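Local coordinates for protein ICP27 (Human herpesvirus 1, PDB 5BQK) that regulates viral gene expression after infection, inhibiting cellular splicing and mediating nuclear export of viral intronless mRNAs, at residues D116-W121 and D136-T141. Numbering follows the deposited sequence.
Sequences DETLAW and DPIIGT
W121 and D136 meet through extended side chains: each CG lies trans to its own backbone N (chi1 -180° in both), which carries the indole out from helix 108-127 and the carboxylate out from the loop leading into helix 142-163, in the largely helical C-terminal domain of ICP27 and away from its zinc site. W121 NE1 donates to D136 OD2 over 2.8 Å with an N-H...O angle of 158°. The acceptor sits close to the indole plane and is met on its syn side, although ring and carboxylate planes are turned 65° apart. The other carboxylate oxygen serves its own loop: D136 OD1 accepts from I139 N at 3.1 Å, approached from above the carboxylate plane, which makes an Asx motif, and more weakly from I138 N. I138 reaches over one face of the indole, where I138 CD1 stands 3.8 Å from the centroid of the W121 five-membered ring in a CH-pi contact. I138 CG2, the other branch, lies 3.7 Å from T118 CA and beside W121 CB. I139 crosses the indole at about a right angle, I139 CD1 meeting W121 CD1 at 3.6 Å at the edge, in the ring plane. A water bridges the segments, donating to T118 OG1 at 2.6 Å and to I138 O at 2.8 Å; T118 OG1 is also bonded to S114 O. L81 and Y82 of helix 71-87 and F265 of the second subunit also pack on the indole. E117 forms salt bridges with R99 and with K263 of the second subunit, whose Y264 packs on I138, so the contact belongs to the subunit interface. Buried D136 ties the loop's turn to the tryptophan; these donors would probably stabilise its negative charge, while the two isoleucines pack against the ring's face and edge.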
# COMPACT_ATOMS: atom_id res chain seq x y z
N ASP A 116 -9.66 -6.58 11.14
CA ASP A 116 -10.68 -7.16 12.05
C ASP A 116 -11.92 -7.70 11.41
O ASP A 116 -12.50 -8.72 11.85
CB ASP A 116 -11.12 -6.11 13.11
CG ASP A 116 -10.05 -5.88 14.15
OD1 ASP A 116 -9.50 -6.90 14.63
OD2 ASP A 116 -9.73 -4.72 14.40
N GLU A 117 -12.41 -7.00 10.40
CA GLU A 117 -13.52 -7.53 9.63
C GLU A 117 -13.23 -8.95 9.05
O GLU A 117 -14.08 -9.81 9.05
CB GLU A 117 -13.92 -6.54 8.52
CG GLU A 117 -14.96 -7.08 7.59
CD GLU A 117 -15.29 -6.14 6.41
OE1 GLU A 117 -14.38 -5.58 5.75
OE2 GLU A 117 -16.48 -5.97 6.14
N THR A 118 -12.01 -9.16 8.57
CA THR A 118 -11.63 -10.39 7.92
C THR A 118 -11.48 -11.47 9.00
O THR A 118 -11.96 -12.54 8.89
CB THR A 118 -10.19 -10.20 7.23
OG1 THR A 118 -10.20 -9.19 6.22
CG2 THR A 118 -9.72 -11.51 6.60
N LEU A 119 -10.80 -11.16 10.11
CA LEU A 119 -10.63 -12.14 11.16
C LEU A 119 -11.89 -12.46 11.93
O LEU A 119 -12.20 -13.66 12.29
CB LEU A 119 -9.45 -11.69 12.09
CG LEU A 119 -8.08 -11.59 11.39
CD1 LEU A 119 -7.00 -11.43 12.43
CD2 LEU A 119 -7.73 -12.84 10.45
N ALA A 120 -12.70 -11.46 12.18
CA ALA A 120 -13.98 -11.74 12.84
C ALA A 120 -14.88 -12.62 11.95
O ALA A 120 -15.64 -13.52 12.39
CB ALA A 120 -14.68 -10.39 13.17
N TRP A 121 -14.86 -12.30 10.66
CA TRP A 121 -15.62 -13.17 9.72
C TRP A 121 -15.16 -14.63 9.75
O TRP A 121 -16.01 -15.54 9.67
CB TRP A 121 -15.53 -12.60 8.33
CG TRP A 121 -16.26 -13.36 7.30
CD1 TRP A 121 -15.72 -14.24 6.38
CD2 TRP A 121 -17.65 -13.33 7.06
NE1 TRP A 121 -16.69 -14.71 5.53
CE2 TRP A 121 -17.90 -14.18 5.93
CE3 TRP A 121 -18.72 -12.64 7.65
CZ2 TRP A 121 -19.19 -14.38 5.39
CZ3 TRP A 121 -20.02 -12.83 7.11
CH2 TRP A 121 -20.24 -13.70 6.01
N ASP A 136 -15.27 -16.76 -1.25
CA ASP A 136 -15.82 -15.85 -0.25
C ASP A 136 -15.17 -14.46 -0.45
O ASP A 136 -13.94 -14.31 -0.39
CB ASP A 136 -15.51 -16.41 1.14
CG ASP A 136 -16.03 -15.56 2.26
OD1 ASP A 136 -15.72 -14.34 2.29
OD2 ASP A 136 -16.81 -16.08 3.10
N PRO A 137 -15.99 -13.42 -0.67
CA PRO A 137 -15.34 -12.10 -0.90
C PRO A 137 -14.46 -11.55 0.25
O PRO A 137 -13.54 -10.80 -0.02
CB PRO A 137 -16.56 -11.16 -1.09
CG PRO A 137 -17.61 -12.06 -1.66
CD PRO A 137 -17.44 -13.34 -0.86
N ILE A 138 -14.83 -11.78 1.50
CA ILE A 138 -14.03 -11.29 2.65
C ILE A 138 -12.73 -12.14 2.77
O ILE A 138 -11.66 -11.58 2.87
CB ILE A 138 -14.88 -11.32 3.93
CG1 ILE A 138 -16.12 -10.41 3.73
CG2 ILE A 138 -14.06 -10.97 5.16
CD1 ILE A 138 -17.14 -10.49 4.92
N ILE A 139 -12.82 -13.48 2.73
CA ILE A 139 -11.63 -14.31 2.90
C ILE A 139 -10.64 -14.15 1.78
O ILE A 139 -9.39 -14.01 1.96
CB ILE A 139 -12.04 -15.85 2.87
CG1 ILE A 139 -13.16 -16.14 3.82
CG2 ILE A 139 -10.79 -16.75 3.09
CD1 ILE A 139 -12.77 -16.01 5.20
N GLY A 140 -11.20 -14.09 0.59
CA GLY A 140 -10.39 -14.02 -0.60
C GLY A 140 -9.75 -12.65 -0.75
O GLY A 140 -8.87 -12.52 -1.56
N THR A 141 -10.08 -11.63 0.06
CA THR A 141 -9.26 -10.43 -0.12
C THR A 141 -8.30 -10.19 1.04
O THR A 141 -7.82 -9.06 1.25
CB THR A 141 -10.11 -9.14 -0.38
OG1 THR A 141 -11.08 -9.04 0.68
CG2 THR A 141 -10.93 -9.25 -1.72
O HOH W 1 -10.62 -9.04 3.63